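Local coordinates for diol-dehydratase (Roseburia inulinivorans, PDB 5I2A), which dehydrates 1,2-propanediol as a B12-independent diol dehydratase of the glycyl radical enzyme family, at residues A[425-428]-A[429-433]; A[383-386]-A[387-391]; A[525-528]-A[529-533]; A[358-361]-A[362-366]; A[672-675]-A[676-680]. All coordinates share one frame; numbering follows the deposited sequence.

Contact 1 (A[425-428]-A[429-433]); sequences ATMD and EARNY
Thr426 and Glu429 hold each other at the start of helix 427-431 by a reciprocal pair of hydrogen bonds, a capping box. Thr426 OG1, set between its own backbone N and carbonyl carbon (chi1 70°), accepts from Glu429 N at 3.1 Å. In return Glu429 OE1 takes the N-H of Thr426 at 3.1 Å, a nearly straight bond that reaches the anti side of the carboxylate from 34° out of its plane. The Glu429 chain runs extended past CG and crosses the threonine at a slant, with CG 3.2 Å from Thr426 OG1. Its carboxylate is satisfied twice more, OE1 by Tyr548 OH and OE2 by a salt bridge to Lys446. A glutamine in its place would probably leave Lys446 without this charge partner and weaken the return half of the box.

Backbone bonds carry the first turn: Ala430 N to Thr426 O at 2.9 Å and Arg431 N to Met427 O at 3.0 Å. Apolar contacts are lighter. Ala425 CB faces Ala430 CB at 4.3 Å, and Met427 CG sits over one face of the Arg431 guanidinium, toward its rim, while Arg431 NH1 bonds to Val354 O.

The short helix, just ahead of strand 434-436, packs against helix 413-422, where Ala430 meets Val421 and Met427 meets Ile417; Ala425 and Glu429 rest on Val443 of a loop.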
loop_
_atom_site.group_PDB
_atom_site.type_symbol
_atom_site.label_atom_id
_atom_site.label_comp_id
_atom_site.label_asym_id
_atom_site.label_seq_id
_atom_site.Cartn_x
_atom_site.Cartn_y
_atom_site.Cartn_z
ATOM N N ALA A 425 -7.089 17.491 21.718
ATOM C CA ALA A 425 -7.956 16.682 22.582
ATOM C C ALA A 425 -9.124 17.506 23.127
ATOM O O ALA A 425 -8.996 18.713 23.278
ATOM C CB ALA A 425 -7.164 16.099 23.738
ATOM N N THR A 426 -10.241 16.855 23.447
ATOM C CA THR A 426 -11.260 17.512 24.263
ATOM C C THR A 426 -10.777 17.592 25.711
ATOM O O THR A 426 -9.883 16.852 26.131
ATOM C CB THR A 426 -12.634 16.780 24.249
ATOM O OG1 THR A 426 -12.530 15.550 24.962
ATOM C CG2 THR A 426 -13.120 16.500 22.817
ATOM N N MET A 427 -11.392 18.484 26.471
ATOM C CA MET A 427 -11.108 18.583 27.887
ATOM C C MET A 427 -11.363 17.258 28.625
ATOM O O MET A 427 -10.558 16.853 29.454
ATOM C CB MET A 427 -11.941 19.700 28.520
ATOM C CG MET A 427 -11.578 19.933 29.972
ATOM S SD MET A 427 -9.983 20.757 30.106
ATOM C CE MET A 427 -10.382 22.303 29.301
ATOM N N ASP A 428 -12.476 16.586 28.331
ATOM C CA ASP A 428 -12.774 15.317 28.997
ATOM C C ASP A 428 -11.682 14.276 28.695
ATOM O O ASP A 428 -11.346 13.455 29.536
ATOM C CB ASP A 428 -14.124 14.739 28.554
ATOM C CG ASP A 428 -15.332 15.494 29.126
ATOM O OD1 ASP A 428 -15.160 16.419 29.930
ATOM O OD2 ASP A 428 -16.464 15.123 28.771
ATOM N N GLU A 429 -11.181 14.286 27.468
ATOM C CA GLU A 429 -10.162 13.321 27.068
ATOM C C GLU A 429 -8.856 13.646 27.778
ATOM O O GLU A 429 -8.225 12.777 28.351
ATOM C CB GLU A 429 -9.977 13.330 25.546
ATOM C CG GLU A 429 -11.119 12.654 24.808
ATOM C CD GLU A 429 -11.090 12.908 23.306
ATOM O OE1 GLU A 429 -10.416 13.861 22.858
ATOM O OE2 GLU A 429 -11.753 12.154 22.579
ATOM N N ALA A 430 -8.486 14.918 27.746
ATOM C CA ALA A 430 -7.222 15.375 28.287
ATOM C C ALA A 430 -7.159 15.087 29.779
ATOM O O ALA A 430 -6.112 14.708 30.298
ATOM C CB ALA A 430 -7.031 16.875 28.013
ATOM N N ARG A 431 -8.295 15.241 30.456
ATOM C CA ARG A 431 -8.372 14.976 31.886
ATOM C C ARG A 431 -8.099 13.528 32.223
ATOM O O ARG A 431 -7.728 13.210 33.350
ATOM C CB ARG A 431 -9.746 15.363 32.441
ATOM C CG ARG A 431 -9.756 16.741 33.043
ATOM C CD ARG A 431 -11.109 17.105 33.631
ATOM N NE ARG A 431 -11.185 18.532 33.910
ATOM C CZ ARG A 431 -12.313 19.175 34.184
ATOM N NH1 ARG A 431 -13.464 18.512 34.218
ATOM N NH2 ARG A 431 -12.291 20.476 34.440
ATOM N N ASN A 432 -8.295 12.655 31.247
ATOM C CA ASN A 432 -8.062 11.245 31.455
ATOM C C ASN A 432 -6.687 10.812 30.952
ATOM O O ASN A 432 -6.466 9.639 30.681
ATOM C CB ASN A 432 -9.149 10.422 30.770
ATOM C CG ASN A 432 -9.150 8.988 31.233
ATOM O OD1 ASN A 432 -9.063 8.732 32.424
ATOM N ND2 ASN A 432 -9.190 8.042 30.292
ATOM N N TYR A 433 -5.756 11.746 30.824
ATOM C CA TYR A 433 -4.464 11.382 30.234
ATOM C C TYR A 433 -3.648 10.435 31.114
ATOM O O TYR A 433 -3.804 10.388 32.345
ATOM C CB TYR A 433 -3.634 12.635 29.918
ATOM C CG TYR A 433 -2.844 13.201 31.086
ATOM C CD1 TYR A 433 -1.547 12.766 31.351
ATOM C CD2 TYR A 433 -3.379 14.188 31.904
ATOM C CE1 TYR A 433 -0.814 13.283 32.404
ATOM C CE2 TYR A 433 -2.651 14.711 32.975
ATOM C CZ TYR A 433 -1.362 14.247 33.216
ATOM O OH TYR A 433 -0.623 14.751 34.265
#

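Contact 2 (A[383-386]-A[387-391]); sequences IRVW and HGSSK
Trp386 folds back over Gly388 and Ser389, and this is where the turn is packed tightly. With CG placed between the backbone N and the carbonyl carbon (chi1 75°), the indole lies over the Gly388-Ser389 peptide. Gly388 CA stands 3.6 Å from the centroid of the six-membered ring of Trp386, 14° off its normal, in a CH-pi contact, and the backbone N of Gly388 and of Ser389 lie over the same ring system. Ser389 OG, beside its own backbone N, accepts from Trp386 N at 2.8 Å in an almost straight bond. A water joins that hydroxyl to the strand, 2.7 Å from Ser389 OG and donating to Arg384 O at 2.6 Å. The indole N-H goes to Asp358.

His387 forms the solvent side. The edge of Trp386 points at the imidazole face in a T-shaped pair, centroids 4.4 Å apart and planes at 63°, with Trp386 CZ3 above the rim of the imidazole. This exposed ring, unlike the buried indole, borders the solvent, yet it is also tied through ND1 to Glu414.

Ser389 N returns to Trp386 O at 2.9 Å, meeting it from above the carbonyl plane. That bond closes a type I beta turn, by which strand 380-385 leaves its mixed sheet and heads for helix 391-402, N-capped by Ser390.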
loop_
_atom_site.group_PDB
_atom_site.type_symbol
_atom_site.label_atom_id
_atom_site.label_comp_id
_atom_site.label_asym_id
_atom_site.label_seq_id
_atom_site.Cartn_x
_atom_site.Cartn_y
_atom_site.Cartn_z
ATOM N N ILE A 383 3.028 9.470 39.031
ATOM C CA ILE A 383 1.894 10.062 39.709
ATOM C C ILE A 383 1.482 11.369 39.028
ATOM O O ILE A 383 2.323 12.179 38.635
ATOM C CB ILE A 383 2.193 10.297 41.218
ATOM C CG1 ILE A 383 0.961 10.866 41.928
ATOM C CG2 ILE A 383 3.430 11.189 41.403
ATOM C CD1 ILE A 383 1.055 10.802 43.459
ATOM N N ARG A 384 0.182 11.536 38.844
ATOM C CA ARG A 384 -0.358 12.787 38.350
ATOM C C ARG A 384 -0.609 13.726 39.526
ATOM O O ARG A 384 -1.372 13.407 40.423
ATOM C CB ARG A 384 -1.655 12.552 37.569
ATOM C CG ARG A 384 -1.452 11.995 36.177
ATOM C CD ARG A 384 -2.785 11.748 35.461
ATOM N NE ARG A 384 -3.702 12.879 35.577
ATOM C CZ ARG A 384 -4.902 12.923 35.002
ATOM N NH1 ARG A 384 -5.329 11.910 34.249
ATOM N NH2 ARG A 384 -5.677 13.978 35.185
ATOM N N VAL A 385 0.054 14.875 39.510
ATOM C CA VAL A 385 -0.112 15.902 40.526
ATOM C C VAL A 385 -1.045 17.005 40.008
ATOM O O VAL A 385 -0.877 17.487 38.885
ATOM C CB VAL A 385 1.248 16.530 40.916
ATOM C CG1 VAL A 385 1.071 17.631 41.974
ATOM C CG2 VAL A 385 2.208 15.466 41.397
ATOM N N TRP A 386 -2.037 17.380 40.811
ATOM C CA TRP A 386 -2.880 18.537 40.497
ATOM C C TRP A 386 -3.223 19.283 41.785
ATOM O O TRP A 386 -2.917 18.807 42.875
ATOM C CB TRP A 386 -4.141 18.113 39.727
ATOM C CG TRP A 386 -5.205 17.451 40.539
ATOM C CD1 TRP A 386 -5.134 16.240 41.163
ATOM C CD2 TRP A 386 -6.523 17.948 40.780
ATOM N NE1 TRP A 386 -6.320 15.963 41.792
ATOM C CE2 TRP A 386 -7.192 16.995 41.570
ATOM C CE3 TRP A 386 -7.202 19.112 40.403
ATOM C CZ2 TRP A 386 -8.509 17.168 42.000
ATOM C CZ3 TRP A 386 -8.515 19.289 40.834
ATOM C CH2 TRP A 386 -9.152 18.319 41.622
ATOM N N HIS A 387 -3.833 20.457 41.665
ATOM C CA HIS A 387 -4.056 21.302 42.836
ATOM C C HIS A 387 -4.897 20.600 43.899
ATOM O O HIS A 387 -4.712 20.832 45.080
ATOM C CB HIS A 387 -4.695 22.638 42.427
ATOM C CG HIS A 387 -6.123 22.537 41.972
ATOM N ND1 HIS A 387 -6.486 22.545 40.641
ATOM C CD2 HIS A 387 -7.280 22.472 42.677
ATOM C CE1 HIS A 387 -7.803 22.475 40.546
ATOM N NE2 HIS A 387 -8.308 22.428 41.766
ATOM N N GLY A 388 -5.773 19.695 43.481
ATOM C CA GLY A 388 -6.572 18.932 44.424
ATOM C C GLY A 388 -6.057 17.541 44.760
ATOM O O GLY A 388 -6.796 16.735 45.309
ATOM N N SER A 389 -4.796 17.247 44.445
ATOM C CA SER A 389 -4.217 15.946 44.803
ATOM C C SER A 389 -4.377 15.647 46.293
ATOM O O SER A 389 -4.161 16.514 47.121
ATOM C CB SER A 389 -2.721 15.881 44.454
ATOM O OG SER A 389 -2.503 15.754 43.066
ATOM N N SER A 390 -4.759 14.420 46.615
ATOM C CA SER A 390 -4.717 13.924 47.984
ATOM C C SER A 390 -3.328 14.103 48.599
ATOM O O SER A 390 -2.330 13.628 48.056
ATOM C CB SER A 390 -5.124 12.457 48.014
ATOM O OG SER A 390 -4.575 11.794 49.128
ATOM N N LYS A 391 -3.262 14.812 49.717
ATOM C CA LYS A 391 -1.994 15.025 50.395
ATOM C C LYS A 391 -1.408 13.686 50.847
ATOM O O LYS A 391 -0.198 13.480 50.801
ATOM C CB LYS A 391 -2.163 15.970 51.594
ATOM C CG LYS A 391 -0.848 16.295 52.333
ATOM C CD LYS A 391 -1.078 17.204 53.550
ATOM C CE LYS A 391 0.168 17.344 54.442
ATOM N NZ LYS A 391 1.308 18.021 53.762
HETATM O O HOH W 1 -2.073 13.088 42.956
#

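Contact 3 (A[525-528]-A[529-533]); sequences PFES and CLVDD
The sulfur of Cys529 lies beside the ring of Phe526 one turn earlier, a sulfur-aromatic contact that is neither face-on nor edge-on. SG is 4.7 Å from the centroid of the Phe526 ring, 39° off its normal, and the nearest ring atom, Phe526 CD1, is 4.0 Å from it. The cysteine reaches this place because SG stands between its own backbone N and carbonyl carbon (chi1 75°), which directs it back along the helix; it also comes within 3.2 Å of Phe526 O. Phe526 also meets Leu530: CE2 is 4.1 Å from Leu530 CD1, and CZ is equally near that methyl, which approaches obliquely.

Here the short helix 525-529 runs out. Cys529 N still bonds to Pro525 O at 3.1 Å, an alpha-helical link, and makes a weak second bond to Phe526 O. Beyond it the spacing tightens to three residues, as in a 3-10 turn: Leu530 N reaches Glu527 O, and Val531 N reaches Ser528 O at 3.0 Å, each donor standing well above the acceptor's carbonyl plane.

Val531 turns back toward the helix, its CG2 lying 3.5 Å from Glu527 O and 3.6 Å from Glu527 OE2. The bent chain of Glu527 lies across this methyl, while its other oxygen, OE1, is held by Gln542. Phe526 is packed by Leu179, Val217, Ile272 and Val275, and Cys529 by Val182 and Ile210, side chains of the helices 171-190, 200-233 and 262-279.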
loop_
_atom_site.group_PDB
_atom_site.type_symbol
_atom_site.label_atom_id
_atom_site.label_comp_id
_atom_site.label_asym_id
_atom_site.label_seq_id
_atom_site.Cartn_x
_atom_site.Cartn_y
_atom_site.Cartn_z
ATOM N N PRO A 525 -3.255 -5.704 13.581
ATOM C CA PRO A 525 -4.688 -5.777 13.862
ATOM C C PRO A 525 -5.016 -5.890 15.345
ATOM O O PRO A 525 -6.040 -5.344 15.729
ATOM C CB PRO A 525 -5.144 -7.028 13.099
ATOM C CG PRO A 525 -3.900 -7.714 12.669
ATOM C CD PRO A 525 -2.809 -6.718 12.619
ATOM N N PHE A 526 -4.191 -6.539 16.165
ATOM C CA PHE A 526 -4.608 -6.675 17.563
ATOM C C PHE A 526 -4.445 -5.368 18.346
ATOM O O PHE A 526 -5.386 -4.917 19.009
ATOM C CB PHE A 526 -3.882 -7.811 18.308
ATOM C CG PHE A 526 -4.499 -8.082 19.654
ATOM C CD1 PHE A 526 -5.811 -8.553 19.732
ATOM C CD2 PHE A 526 -3.820 -7.789 20.832
ATOM C CE1 PHE A 526 -6.430 -8.763 20.962
ATOM C CE2 PHE A 526 -4.425 -8.005 22.074
ATOM C CZ PHE A 526 -5.736 -8.487 22.137
ATOM N N GLU A 527 -3.271 -4.752 18.276
ATOM C CA GLU A 527 -3.105 -3.430 18.883
ATOM C C GLU A 527 -4.150 -2.430 18.342
ATOM O O GLU A 527 -4.732 -1.660 19.105
ATOM C CB GLU A 527 -1.696 -2.902 18.653
ATOM C CG GLU A 527 -1.366 -1.625 19.428
ATOM C CD GLU A 527 -1.657 -0.355 18.653
ATOM O OE1 GLU A 527 -1.861 -0.434 17.423
ATOM O OE2 GLU A 527 -1.674 0.729 19.278
ATOM N N SER A 528 -4.420 -2.476 17.041
ATOM C CA SER A 528 -5.356 -1.518 16.441
ATOM C C SER A 528 -6.789 -1.653 16.967
ATOM O O SER A 528 -7.480 -0.649 17.146
ATOM C CB SER A 528 -5.371 -1.646 14.907
ATOM O OG SER A 528 -4.127 -1.274 14.348
ATOM N N CYS A 529 -7.233 -2.880 17.224
ATOM C CA CYS A 529 -8.632 -3.075 17.575
ATOM C C CYS A 529 -8.923 -2.494 18.953
ATOM O O CYS A 529 -10.070 -2.224 19.280
ATOM C CB CYS A 529 -9.033 -4.559 17.525
ATOM S SG CYS A 529 -8.482 -5.641 18.881
ATOM N N LEU A 530 -7.875 -2.269 19.740
ATOM C CA LEU A 530 -8.042 -1.673 21.063
ATOM C C LEU A 530 -7.759 -0.155 21.073
ATOM O O LEU A 530 -7.559 0.446 22.130
ATOM C CB LEU A 530 -7.145 -2.400 22.063
ATOM C CG LEU A 530 -7.342 -3.914 22.135
ATOM C CD1 LEU A 530 -6.399 -4.519 23.155
ATOM C CD2 LEU A 530 -8.813 -4.222 22.465
ATOM N N VAL A 531 -7.746 0.460 19.889
ATOM C CA VAL A 531 -7.538 1.902 19.770
ATOM C C VAL A 531 -8.593 2.522 18.839
ATOM O O VAL A 531 -8.682 2.119 17.683
ATOM C CB VAL A 531 -6.123 2.227 19.208
ATOM C CG1 VAL A 531 -5.970 3.734 18.962
ATOM C CG2 VAL A 531 -5.013 1.704 20.111
ATOM N N ASP A 532 -9.376 3.489 19.324
ATOM C CA ASP A 532 -10.296 4.229 18.450
ATOM C C ASP A 532 -9.487 5.042 17.437
ATOM O O ASP A 532 -8.486 5.644 17.814
ATOM C CB ASP A 532 -11.189 5.190 19.231
ATOM C CG ASP A 532 -12.068 4.501 20.255
ATOM O OD1 ASP A 532 -12.311 3.285 20.156
ATOM O OD2 ASP A 532 -12.525 5.212 21.159
ATOM N N ASP A 533 -9.921 5.124 16.182
ATOM C CA ASP A 533 -11.183 4.592 15.667
ATOM C C ASP A 533 -10.942 3.534 14.597
ATOM O O ASP A 533 -11.569 3.566 13.530
ATOM C CB ASP A 533 -12.019 5.714 15.045
ATOM C CG ASP A 533 -13.241 6.075 15.866
ATOM O OD1 ASP A 533 -13.752 5.208 16.606
ATOM O OD2 ASP A 533 -13.685 7.232 15.764
#

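Contact 4 (A[358-361]-A[362-366]); sequences DATN and DLSFM
Asn361 has CG between its backbone N and carbonyl carbon (chi1 60°), which swings the amide forward over the first turn of helix 362-374, while Ser364 keeps OG beside its own backbone N (chi1 -49°), facing back toward Asn361. The two form a capping box. Asn361 OD1 accepts from Ser364 N at 3.1 Å, the donor tilted 28° from the carbonyl plane, and more weakly from Leu363 N at 2.8 Å. Ser364 OG takes the N-H of Asn361 at 2.9 Å in a fairly straight bond. The other end of the amide is held too: Asn361 ND2 bonds to Asp291 O, and Ser364 OG to the Asp291 carboxylate, so the same neighbour fixes both halves of the cap. A leucine at Asn361 would probably strip the N-H groups of Leu363 and Ser364 of their side-chain acceptor and leave Asp291 O without this donor.

The second part of the contact gathers round the Phe365 ring. Thr360 CG2 meets Phe365 CE2 obliquely at 3.5 Å, while Asn361 O lies at the edge of that ring, 3.4 Å from Phe365 CD2. The other branch of the threonine serves the loop: Thr360 OG1 donates to Asp358 OD2 at 2.7 Å.

The cap marks where the loop after strand 346-350 enters helix 362-374. Helix 391-402 packs on one part of it, Leu393 touching Thr360, Ser364 and Phe365; Tyr298 of helix 295-303 and Ile316 of helix 309-323 receive Leu363 and Met366.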
loop_
_atom_site.group_PDB
_atom_site.type_symbol
_atom_site.label_atom_id
_atom_site.label_comp_id
_atom_site.label_asym_id
_atom_site.label_seq_id
_atom_site.Cartn_x
_atom_site.Cartn_y
_atom_site.Cartn_z
ATOM N N ASP A 358 -10.667 14.565 42.631
ATOM C CA ASP A 358 -9.457 13.776 42.859
ATOM C C ASP A 358 -9.732 12.300 42.623
ATOM O O ASP A 358 -10.751 11.786 43.041
ATOM C CB ASP A 358 -8.905 13.985 44.267
ATOM C CG ASP A 358 -7.517 13.379 44.438
ATOM O OD1 ASP A 358 -6.652 13.612 43.574
ATOM O OD2 ASP A 358 -7.292 12.664 45.429
ATOM N N ALA A 359 -8.812 11.615 41.957
ATOM C CA ALA A 359 -9.069 10.249 41.514
ATOM C C ALA A 359 -8.456 9.198 42.428
ATOM O O ALA A 359 -8.536 8.003 42.140
ATOM C CB ALA A 359 -8.547 10.058 40.084
ATOM N N THR A 360 -7.836 9.645 43.515
ATOM C CA THR A 360 -7.160 8.743 44.436
ATOM C C THR A 360 -8.107 7.667 44.943
ATOM O O THR A 360 -9.242 7.951 45.273
ATOM C CB THR A 360 -6.580 9.515 45.633
ATOM O OG1 THR A 360 -5.701 10.533 45.157
ATOM C CG2 THR A 360 -5.811 8.593 46.559
ATOM N N ASN A 361 -7.647 6.424 44.966
ATOM C CA ASN A 361 -8.420 5.351 45.566
ATOM C C ASN A 361 -7.486 4.344 46.242
ATOM O O ASN A 361 -6.278 4.574 46.322
ATOM C CB ASN A 361 -9.324 4.678 44.523
ATOM C CG ASN A 361 -8.551 4.068 43.356
ATOM O OD1 ASN A 361 -7.531 3.410 43.539
ATOM N ND2 ASN A 361 -9.070 4.251 42.149
ATOM N N ASP A 362 -8.035 3.234 46.720
ATOM C CA ASP A 362 -7.225 2.223 47.387
ATOM C C ASP A 362 -6.097 1.678 46.503
ATOM O O ASP A 362 -4.989 1.439 46.979
ATOM C CB ASP A 362 -8.098 1.059 47.864
ATOM C CG ASP A 362 -8.684 1.291 49.259
ATOM O OD1 ASP A 362 -8.055 2.001 50.072
ATOM O OD2 ASP A 362 -9.760 0.744 49.544
ATOM N N LEU A 363 -6.384 1.469 45.222
ATOM C CA LEU A 363 -5.370 0.919 44.326
ATOM C C LEU A 363 -4.235 1.918 44.092
ATOM O O LEU A 363 -3.099 1.507 43.876
ATOM C CB LEU A 363 -5.992 0.491 42.989
ATOM C CG LEU A 363 -6.936 -0.711 43.052
ATOM C CD1 LEU A 363 -7.376 -1.137 41.663
ATOM C CD2 LEU A 363 -6.269 -1.886 43.757
ATOM N N SER A 364 -4.540 3.215 44.134
ATOM C CA SER A 364 -3.507 4.241 43.985
ATOM C C SER A 364 -2.360 3.995 44.991
ATOM O O SER A 364 -1.179 3.994 44.622
ATOM C CB SER A 364 -4.082 5.654 44.184
ATOM O OG SER A 364 -5.256 5.869 43.425
ATOM N N PHE A 365 -2.713 3.768 46.254
ATOM C CA PHE A 365 -1.711 3.476 47.283
ATOM C C PHE A 365 -1.082 2.101 47.074
ATOM O O PHE A 365 0.118 1.931 47.259
ATOM C CB PHE A 365 -2.329 3.569 48.690
ATOM C CG PHE A 365 -2.772 4.959 49.061
ATOM C CD1 PHE A 365 -1.894 5.853 49.644
ATOM C CD2 PHE A 365 -4.057 5.378 48.803
ATOM C CE1 PHE A 365 -2.301 7.131 49.967
ATOM C CE2 PHE A 365 -4.465 6.655 49.128
ATOM C CZ PHE A 365 -3.585 7.534 49.700
ATOM N N MET A 366 -1.883 1.119 46.675
ATOM C CA MET A 366 -1.368 -0.243 46.562
ATOM C C MET A 366 -0.356 -0.387 45.420
ATOM O O MET A 366 0.548 -1.214 45.501
ATOM C CB MET A 366 -2.522 -1.226 46.404
ATOM C CG MET A 366 -3.371 -1.300 47.698
ATOM S SD MET A 366 -4.997 -2.053 47.513
ATOM C CE MET A 366 -4.482 -3.705 47.105
#

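Contact 5 (A[672-675]-A[676-680]); sequences YFYT and RPLET
The C-terminal part of helix 661-678, kinked at Pro677, carries two i to i+4 side-chain pairs, Tyr672 with Arg676 and Tyr674 with Leu678. In the first, the Arg676 guanidinium lies flat on the phenol ring, planes 13° apart, as a cation-pi stack: Arg676 CZ is 3.5 Å above the centroid of the Tyr672 ring and only 7° off its normal. NH2 reaches furthest toward the hydroxyl end, 3.2 Å from Tyr672 CZ, while NH1 lies over the CG side of the ring. A bend of the arginine chain at chi3 (-144°) contributes to laying the group down. Tyr672 OH bonds to Asp745, an acidic neighbour that may add to the attraction for the cation.

In the second pair Leu678 CD1 sits over the face of Tyr674 in a CH-pi contact, 3.6 Å from the ring centroid and closest to Tyr674 CZ at 3.3 Å. Tyr674 OH is fixed by Pro553 O.

Arg676 N completes a helical bond to Tyr672 O at 3.0 Å. At the next position Pro677 has no N-H for Phe673 O, against which its CG rests at 3.4 Å; its CD lies 3.2 Å from Tyr672 O.

Helix 489-521 lies alongside, Leu501 against Pro677, Met507 against Tyr674 and Tyr496 against Phe673. Tyr674 also meets Phe456 of strand 454-457, and Glu679 forms a salt bridge with Arg423, just past helix 413-422.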
loop_
_atom_site.group_PDB
_atom_site.type_symbol
_atom_site.label_atom_id
_atom_site.label_comp_id
_atom_site.label_asym_id
_atom_site.label_seq_id
_atom_site.Cartn_x
_atom_site.Cartn_y
_atom_site.Cartn_z
ATOM N N TYR A 672 13.136 27.055 21.497
ATOM C CA TYR A 672 12.181 27.382 20.447
ATOM C C TYR A 672 12.704 27.068 19.045
ATOM O O TYR A 672 11.919 26.758 18.164
ATOM C CB TYR A 672 11.790 28.856 20.512
ATOM C CG TYR A 672 10.621 29.172 21.421
ATOM C CD1 TYR A 672 9.493 28.361 21.456
ATOM C CD2 TYR A 672 10.647 30.296 22.237
ATOM C CE1 TYR A 672 8.417 28.674 22.277
ATOM C CE2 TYR A 672 9.581 30.609 23.070
ATOM C CZ TYR A 672 8.477 29.807 23.088
ATOM O OH TYR A 672 7.435 30.136 23.920
ATOM N N PHE A 673 14.018 27.149 18.837
ATOM C CA PHE A 673 14.604 26.792 17.535
ATOM C C PHE A 673 14.361 25.314 17.201
ATOM O O PHE A 673 14.499 24.888 16.044
ATOM C CB PHE A 673 16.116 27.088 17.504
ATOM C CG PHE A 673 16.451 28.550 17.392
ATOM C CD1 PHE A 673 15.451 29.498 17.252
ATOM C CD2 PHE A 673 17.768 28.970 17.405
ATOM C CE1 PHE A 673 15.757 30.855 17.133
ATOM C CE2 PHE A 673 18.085 30.320 17.284
ATOM C CZ PHE A 673 17.074 31.261 17.154
ATOM N N TYR A 674 14.022 24.534 18.225
ATOM C CA TYR A 674 13.700 23.125 18.037
ATOM C C TYR A 674 12.190 22.891 18.095
ATOM O O TYR A 674 11.634 22.233 17.225
ATOM C CB TYR A 674 14.403 22.259 19.089
ATOM C CG TYR A 674 14.142 20.772 18.938
ATOM C CD1 TYR A 674 14.768 20.035 17.943
ATOM C CD2 TYR A 674 13.275 20.103 19.797
ATOM C CE1 TYR A 674 14.533 18.675 17.806
ATOM C CE2 TYR A 674 13.042 18.737 19.671
ATOM C CZ TYR A 674 13.673 18.032 18.677
ATOM O OH TYR A 674 13.436 16.688 18.538
ATOM N N THR A 675 11.527 23.456 19.102
ATOM C CA THR A 675 10.121 23.136 19.348
ATOM C C THR A 675 9.139 23.842 18.409
ATOM O O THR A 675 8.095 23.299 18.108
ATOM C CB THR A 675 9.717 23.457 20.802
ATOM O OG1 THR A 675 9.940 24.844 21.070
ATOM C CG2 THR A 675 10.538 22.602 21.789
ATOM N N ARG A 676 9.456 25.047 17.954
ATOM C CA ARG A 676 8.524 25.761 17.097
ATOM C C ARG A 676 8.488 25.215 15.671
ATOM O O ARG A 676 7.403 25.014 15.137
ATOM C CB ARG A 676 8.823 27.253 17.082
ATOM C CG ARG A 676 7.666 28.050 17.623
ATOM C CD ARG A 676 7.977 29.513 17.727
ATOM N NE ARG A 676 7.342 30.072 18.911
ATOM C CZ ARG A 676 7.875 31.039 19.642
ATOM N NH1 ARG A 676 9.048 31.556 19.303
ATOM N NH2 ARG A 676 7.225 31.497 20.702
ATOM N N PRO A 677 9.654 24.975 15.054
ATOM C CA PRO A 677 9.556 24.383 13.717
ATOM C C PRO A 677 8.846 23.028 13.727
ATOM O O PRO A 677 8.042 22.746 12.834
ATOM C CB PRO A 677 11.021 24.231 13.292
ATOM C CG PRO A 677 11.736 25.297 14.044
ATOM C CD PRO A 677 11.047 25.329 15.392
ATOM N N LEU A 678 9.116 22.211 14.739
ATOM C CA LEU A 678 8.571 20.859 14.737
ATOM C C LEU A 678 7.042 20.829 14.686
ATOM O O LEU A 678 6.484 19.989 13.987
ATOM C CB LEU A 678 9.067 20.075 15.947
ATOM C CG LEU A 678 10.342 19.292 15.626
ATOM C CD1 LEU A 678 10.942 18.789 16.917
ATOM C CD2 LEU A 678 10.068 18.128 14.647
ATOM N N GLU A 679 6.371 21.744 15.393
ATOM C CA GLU A 679 4.901 21.699 15.454
ATOM C C GLU A 679 4.239 22.023 14.107
ATOM O O GLU A 679 3.035 21.899 13.983
ATOM C CB GLU A 679 4.355 22.644 16.530
ATOM C CG GLU A 679 4.539 24.134 16.209
ATOM C CD GLU A 679 3.919 25.073 17.257
ATOM O OE1 GLU A 679 4.045 26.298 17.085
ATOM O OE2 GLU A 679 3.311 24.598 18.238
ATOM N N THR A 680 5.027 22.407 13.103
ATOM C CA THR A 680 4.476 22.711 11.784
ATOM C C THR A 680 4.520 21.515 10.823
ATOM O O THR A 680 3.912 21.567 9.775
ATOM C CB THR A 680 5.223 23.895 11.098
ATOM O OG1 THR A 680 6.519 23.465 10.670
ATOM C CG2 THR A 680 5.381 25.098 12.054
#

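From the N terminus the order is contact 4, contact 2, contact 1, contact 3, contact 5; all five are local turns in series, so none nests in or crosses another. Contact 4 opens helix 362-374 after strand 346-350, and contact 2 takes the chain from strand 380-385 toward helix 391-402. These two, centres about 11 Å apart, are joined by Trp386 NE1 to Asp358 OD1. Contact 1 starts helix 427-431 and touches contact 2 through Arg431 O and Arg384 NH2. Contact 3 ends helix 525-529, about 7 Å from contact 1 at the nearest atoms. Contact 5, in the C-terminal part of helix 661-678, stands apart, its centre about 37 Å from that of contact 4.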